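Local structure of secreted effector protein SopD (Salmonella typhimurium, 5CPC) at residues Phe99-Asp104 and Thr108-Met113; Lys125-Ile130 and Gln145-Ile150. The protein alters host cell physiology as a secreted virulence effector, contributing to replication in macrophages and acting with SopB in membrane fission and macropinosome formation during invasion. All blocks are in the same frame, centred on the assembly; numbering follows the deposited sequence.

Contact 1 (Phe99-Asp104 and Thr108-Met113); sequences FTIKMD and TQFLLM
Asp104 OD1 takes the backbone N-H groups of Thr108, at the end of the turn, and Gln109, where the second strand begins: Thr108 N lies 3.1 Å from Asp104 OD1, which receives it on its syn lone pair, while Gln109 N meets the same oxygen from above the carboxylate plane at 3.0 Å. Asp104 OD2 is hydrogen-bonded to Ser106 OG in the turn, and Thr108 OG1 also bonds to that serine hydroxyl. CG of Asp104 sits between its backbone N and carbonyl carbon (chi1 67°), swinging the carboxylate back to the second strand. Strands 99-103 and 109-114 form an antiparallel beta hairpin within a three-stranded sheet completed by strand 117-123. Thr100 with Met113 and Lys102 with Leu111 are hydrogen-bonded pairs; the shortest bond, Leu111 N to Lys102 O, measures 2.6 Å. Between them Ile101 and Leu112 form a non-hydrogen-bonded pair, and Met103 with Phe110 forms another nearer the turn. On the face carrying Ile101, Met103, Phe110 and Leu112, the bent end of Met103 (chi3 84°) lays CE over the centre of the Phe110 ring, 3.5 Å from its centroid, in a CH-pi contact; SD sits obliquely, making this a Met-aromatic pair. On the opposite face, with Thr100, Leu111 and Met113, Lys102 curls back to bond through NZ to Thr100 OG1 at 2.8 Å, and Met113 CE presses against Lys102 CD at 3.5 Å.

Contact 2 (Lys125-Ile130 and Gln145-Ile150); sequences KDILNI and QLFLQI
Phe147 drives the outer end of its ring against Leu128, whose CD2 approaches the ring edge 3.3 Å from Phe147 CZ and 3.4 Å from Phe147 CE1. The branch carbon follows behind: Leu128 CG lies in the ring plane, 4.0 Å from Phe147 CZ. Ile127 joins from an oblique direction, its CG2 branch doing the touching, also 4.0 Å from Phe147 CZ, and the two aliphatic side chains thus converge on the far tip of one ring. Phe147 gets there by holding CG anti to its backbone N (chi1 175°), which extends the ring from its helix toward the other segment; Leu128 CA and Phe147 CA stand 10.5 Å apart. Leu128, with chi1 near -67° and an extended chi2, brings CD2 round to the aromatic edge although its CB starts off across the line between the segments. Both aliphatic residues lie where the short helix 124-127 gives way to the following loop, and the helix is closed by a Schellman motif: Asn129 has positive phi (57°), Ile130 N bonds back to Lys125 O at 2.9 Å and Asn129 N to Asp126 O at 3.1 Å. Asn129 is also anchored through its amide, OD1 accepting from Asn74 ND2 and ND2 donating to Ser258 O. The apolar contact joins this helix end to helix 141-160 in the protein interior, where Leu253 of helix 248-256 packs on both Leu128 and Phe147.

The two contacts follow one another along the chain, strand 117-123 leading from the hairpin of contact 1 into helix 124-127 of contact 2, and their centres are about 12 Å apart. Phe110 joins them directly: Phe110 CD2 lies 3.6 Å from Ile127 CD1, Phe110 CZ 3.8 Å from Phe147 CD2 and Phe110 CE1 3.8 Å from Leu148 CD1. Ile101 adds a further apolar touch, its CG2 reaching Leu148 CD2 at 3.9 Å. The Ile101 and Phe110 face of the surface hairpin thus packs against both segments of contact 2, which lies more deeply, its centre about 8 Å from that of the chain against about 18 Å for contact 1.

Contact 1 (Phe99-Asp104 and Thr108-Met113)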
loop_
_atom_site.group_PDB
_atom_site.type_symbol
_atom_site.label_atom_id
_atom_site.label_comp_id
_atom_site.label_asym_id
_atom_site.label_seq_id
_atom_site.Cartn_x
_atom_site.Cartn_y
_atom_site.Cartn_z
ATOM N N PHE A 99 13.306 17.151 -8.401
ATOM C CA PHE A 99 12.167 16.956 -7.514
ATOM C C PHE A 99 12.221 15.598 -6.922
ATOM O O PHE A 99 12.045 14.595 -7.623
ATOM C CB PHE A 99 10.809 17.059 -8.250
ATOM C CG PHE A 99 10.518 18.417 -8.815
ATOM C CD1 PHE A 99 11.197 18.878 -9.939
ATOM C CD2 PHE A 99 9.550 19.242 -8.226
ATOM C CE1 PHE A 99 10.936 20.119 -10.442
ATOM C CE2 PHE A 99 9.284 20.498 -8.751
ATOM C CZ PHE A 99 9.944 20.931 -9.864
ATOM N N THR A 100 12.411 15.529 -5.616
ATOM C CA THR A 100 12.516 14.217 -5.002
ATOM C C THR A 100 11.842 14.303 -3.642
ATOM O O THR A 100 11.642 15.403 -3.112
ATOM C CB THR A 100 14.071 13.820 -4.822
ATOM O OG1 THR A 100 14.587 14.428 -3.618
ATOM C CG2 THR A 100 14.919 14.375 -6.001
ATOM N N ILE A 101 11.580 13.154 -3.056
ATOM C CA ILE A 101 11.116 13.062 -1.702
ATOM C C ILE A 101 12.098 12.252 -0.871
ATOM O O ILE A 101 12.387 11.086 -1.176
ATOM C CB ILE A 101 9.718 12.307 -1.641
ATOM C CG1 ILE A 101 8.674 13.049 -2.505
ATOM C CG2 ILE A 101 9.271 12.165 -0.232
ATOM C CD1 ILE A 101 7.238 12.365 -2.530
ATOM N N LYS A 102 12.579 12.840 0.210
ATOM C CA LYS A 102 13.316 12.040 1.175
ATOM C C LYS A 102 12.662 12.111 2.537
ATOM O O LYS A 102 11.589 12.732 2.673
ATOM C CB LYS A 102 14.778 12.482 1.242
ATOM C CG LYS A 102 15.021 13.893 0.818
ATOM C CD LYS A 102 16.320 14.032 0.012
ATOM C CE LYS A 102 16.193 13.315 -1.337
ATOM N NZ LYS A 102 17.018 13.979 -2.399
ATOM N N MET A 103 13.275 11.433 3.516
ATOM C CA MET A 103 12.904 11.530 4.937
ATOM C C MET A 103 13.922 12.363 5.771
ATOM O O MET A 103 15.096 12.539 5.339
ATOM C CB MET A 103 12.712 10.135 5.515
ATOM C CG MET A 103 11.594 9.438 4.788
ATOM S SD MET A 103 10.799 8.102 5.622
ATOM C CE MET A 103 9.676 9.155 6.536
ATOM N N ASP A 104 13.489 12.919 6.915
ATOM C CA ASP A 104 14.458 13.519 7.895
ATOM C C ASP A 104 15.158 12.352 8.609
ATOM O O ASP A 104 14.696 11.196 8.523
ATOM C CB ASP A 104 13.734 14.330 8.942
ATOM C CG ASP A 104 12.879 13.447 9.824
ATOM O OD1 ASP A 104 12.136 12.569 9.296
ATOM O OD2 ASP A 104 13.003 13.569 11.044
ATOM N N THR A 108 10.504 10.078 10.039
ATOM C CA THR A 108 9.120 10.253 10.491
ATOM C C THR A 108 8.455 11.434 9.748
ATOM O O THR A 108 7.282 11.778 9.976
ATOM C CB THR A 108 9.037 10.450 12.028
ATOM O OG1 THR A 108 9.540 11.738 12.372
ATOM C CG2 THR A 108 9.863 9.373 12.768
ATOM N N GLN A 109 9.252 12.073 8.899
ATOM C CA GLN A 109 8.814 13.166 8.075
ATOM C C GLN A 109 9.299 12.898 6.676
ATOM O O GLN A 109 10.460 12.542 6.471
ATOM C CB GLN A 109 9.370 14.493 8.557
ATOM C CG GLN A 109 8.830 14.917 9.919
ATOM C CD GLN A 109 8.293 16.296 9.892
ATOM O OE1 GLN A 109 9.037 17.270 10.040
ATOM N NE2 GLN A 109 7.008 16.410 9.691
ATOM N N PHE A 110 8.386 13.009 5.721
ATOM C CA PHE A 110 8.746 13.030 4.304
ATOM C C PHE A 110 8.965 14.468 3.969
ATOM O O PHE A 110 8.194 15.318 4.398
ATOM C CB PHE A 110 7.681 12.387 3.401
ATOM C CG PHE A 110 7.484 10.931 3.664
ATOM C CD1 PHE A 110 8.365 9.968 3.126
ATOM C CD2 PHE A 110 6.445 10.500 4.477
ATOM C CE1 PHE A 110 8.188 8.586 3.381
ATOM C CE2 PHE A 110 6.230 9.123 4.730
ATOM C CZ PHE A 110 7.091 8.152 4.191
ATOM N N LEU A 111 10.050 14.735 3.244
ATOM C CA LEU A 111 10.441 16.074 2.854
ATOM C C LEU A 111 10.322 16.199 1.360
ATOM O O LEU A 111 10.982 15.496 0.635
ATOM C CB LEU A 111 11.895 16.334 3.258
ATOM C CG LEU A 111 12.324 16.117 4.710
ATOM C CD1 LEU A 111 13.824 16.437 4.880
ATOM C CD2 LEU A 111 11.521 16.986 5.656
ATOM N N LEU A 112 9.477 17.102 0.895
ATOM C CA LEU A 112 9.292 17.308 -0.533
ATOM C C LEU A 112 10.375 18.289 -0.920
ATOM O O LEU A 112 10.393 19.395 -0.390
ATOM C CB LEU A 112 7.896 17.888 -0.826
ATOM C CG LEU A 112 6.668 16.945 -0.758
ATOM C CD1 LEU A 112 6.624 16.138 0.540
ATOM C CD2 LEU A 112 5.320 17.750 -1.011
ATOM N N MET A 113 11.255 17.863 -1.836
ATOM C CA MET A 113 12.512 18.578 -2.189
ATOM C C MET A 113 12.544 18.927 -3.642
ATOM O O MET A 113 12.381 18.039 -4.504
ATOM C CB MET A 113 13.738 17.697 -1.935
ATOM C CG MET A 113 13.721 17.012 -0.624
ATOM S SD MET A 113 14.671 17.964 0.557
ATOM C CE MET A 113 16.355 17.491 0.145
#

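Contact 2 (Lys125-Ile130 and Gln145-Ile150)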
loop_
_atom_site.group_PDB
_atom_site.type_symbol
_atom_site.label_atom_id
_atom_site.label_comp_id
_atom_site.label_asym_id
_atom_site.label_seq_id
_atom_site.Cartn_x
_atom_site.Cartn_y
_atom_site.Cartn_z
ATOM N N LYS A 125 2.597 9.808 10.531
ATOM C CA LYS A 125 1.400 9.555 11.298
ATOM C C LYS A 125 0.187 10.362 10.821
ATOM O O LYS A 125 -0.925 9.881 10.948
ATOM C CB LYS A 125 1.668 9.793 12.757
ATOM C CG LYS A 125 2.795 8.888 13.237
ATOM C CD LYS A 125 3.098 9.115 14.713
ATOM C CE LYS A 125 4.450 8.526 15.064
ATOM N NZ LYS A 125 4.575 8.570 16.523
ATOM N N ASP A 126 0.409 11.560 10.275
ATOM C CA ASP A 126 -0.657 12.332 9.649
ATOM C C ASP A 126 -1.055 11.755 8.296
ATOM O O ASP A 126 -2.241 11.642 8.034
ATOM C CB ASP A 126 -0.298 13.834 9.534
ATOM C CG ASP A 126 -0.171 14.527 10.906
ATOM O OD1 ASP A 126 -0.621 13.943 11.907
ATOM O OD2 ASP A 126 0.382 15.657 10.971
ATOM N N ILE A 127 -0.088 11.343 7.469
ATOM C CA ILE A 127 -0.367 10.644 6.204
ATOM C C ILE A 127 -1.178 9.381 6.436
ATOM O O ILE A 127 -2.085 9.087 5.678
ATOM C CB ILE A 127 0.920 10.198 5.470
ATOM C CG1 ILE A 127 1.453 11.291 4.587
ATOM C CG2 ILE A 127 0.635 8.966 4.557
ATOM C CD1 ILE A 127 2.902 11.137 4.228
ATOM N N LEU A 128 -0.822 8.620 7.471
ATOM C CA LEU A 128 -1.516 7.378 7.779
ATOM C C LEU A 128 -2.849 7.559 8.522
ATOM O O LEU A 128 -3.579 6.580 8.732
ATOM C CB LEU A 128 -0.610 6.401 8.584
ATOM C CG LEU A 128 0.618 5.832 7.842
ATOM C CD1 LEU A 128 1.366 4.866 8.728
ATOM C CD2 LEU A 128 0.207 5.186 6.504
ATOM N N ASN A 129 -3.131 8.781 8.978
ATOM C CA ASN A 129 -4.306 9.049 9.825
ATOM C C ASN A 129 -4.254 8.188 11.047
ATOM O O ASN A 129 -5.250 7.573 11.444
ATOM C CB ASN A 129 -5.639 8.835 9.085
ATOM C CG ASN A 129 -6.827 9.489 9.809
ATOM O OD1 ASN A 129 -6.715 10.586 10.360
ATOM N ND2 ASN A 129 -7.953 8.801 9.832
ATOM N N ILE A 130 -3.087 8.143 11.664
ATOM C CA ILE A 130 -2.957 7.375 12.886
ATOM C C ILE A 130 -2.767 8.197 14.164
ATOM O O ILE A 130 -2.220 9.298 14.171
ATOM C CB ILE A 130 -1.933 6.213 12.753
ATOM C CG1 ILE A 130 -0.509 6.718 12.434
ATOM C CG2 ILE A 130 -2.420 5.223 11.673
ATOM C CD1 ILE A 130 0.661 5.772 12.977
ATOM N N GLN A 145 9.846 3.745 -0.742
ATOM C CA GLN A 145 9.423 3.971 -2.128
ATOM C C GLN A 145 8.140 3.274 -2.534
ATOM O O GLN A 145 7.322 3.884 -3.208
ATOM C CB GLN A 145 10.526 3.682 -3.167
ATOM C CG GLN A 145 10.106 3.959 -4.661
ATOM C CD GLN A 145 10.960 3.145 -5.628
ATOM O OE1 GLN A 145 10.514 2.107 -6.152
ATOM N NE2 GLN A 145 12.217 3.594 -5.851
ATOM N N LEU A 146 7.924 2.022 -2.153
ATOM C CA LEU A 146 6.624 1.431 -2.415
ATOM C C LEU A 146 5.442 2.120 -1.678
ATOM O O LEU A 146 4.338 2.251 -2.233
ATOM C CB LEU A 146 6.631 -0.090 -2.128
ATOM C CG LEU A 146 5.283 -0.785 -2.252
ATOM C CD1 LEU A 146 4.892 -0.785 -3.720
ATOM C CD2 LEU A 146 5.313 -2.263 -1.747
ATOM N N PHE A 147 5.661 2.456 -0.410
ATOM C CA PHE A 147 4.654 3.098 0.483
ATOM C C PHE A 147 4.233 4.386 -0.179
ATOM O O PHE A 147 3.062 4.746 -0.185
ATOM C CB PHE A 147 5.332 3.435 1.830
ATOM C CG PHE A 147 4.467 4.200 2.814
ATOM C CD1 PHE A 147 3.601 3.544 3.644
ATOM C CD2 PHE A 147 4.553 5.596 2.909
ATOM C CE1 PHE A 147 2.805 4.249 4.532
ATOM C CE2 PHE A 147 3.769 6.297 3.780
ATOM C CZ PHE A 147 2.902 5.631 4.606
ATOM N N LEU A 148 5.212 5.071 -0.741
ATOM C CA LEU A 148 4.986 6.395 -1.290
ATOM C C LEU A 148 4.193 6.255 -2.603
ATOM O O LEU A 148 3.412 7.132 -2.957
ATOM C CB LEU A 148 6.351 7.030 -1.561
ATOM C CG LEU A 148 6.738 8.352 -0.903
ATOM C CD1 LEU A 148 5.930 8.872 0.394
ATOM C CD2 LEU A 148 8.278 8.407 -0.689
ATOM N N GLN A 149 4.439 5.167 -3.327
ATOM C CA GLN A 149 3.788 4.897 -4.623
ATOM C C GLN A 149 2.311 4.649 -4.376
ATOM O O GLN A 149 1.469 5.110 -5.166
ATOM C CB GLN A 149 4.363 3.698 -5.372
ATOM C CG GLN A 149 5.755 3.885 -5.997
ATOM C CD GLN A 149 6.186 2.603 -6.703
ATOM O OE1 GLN A 149 5.688 2.277 -7.789
ATOM N NE2 GLN A 149 7.044 1.840 -6.061
ATOM N N ILE A 150 2.018 3.994 -3.256
ATOM C CA ILE A 150 0.644 3.691 -2.907
ATOM C C ILE A 150 -0.012 5.000 -2.484
ATOM O O ILE A 150 -1.185 5.209 -2.774
ATOM C CB ILE A 150 0.573 2.639 -1.768
ATOM C CG1 ILE A 150 1.094 1.271 -2.283
ATOM C CG2 ILE A 150 -0.851 2.512 -1.136
ATOM C CD1 ILE A 150 1.693 0.393 -1.154
#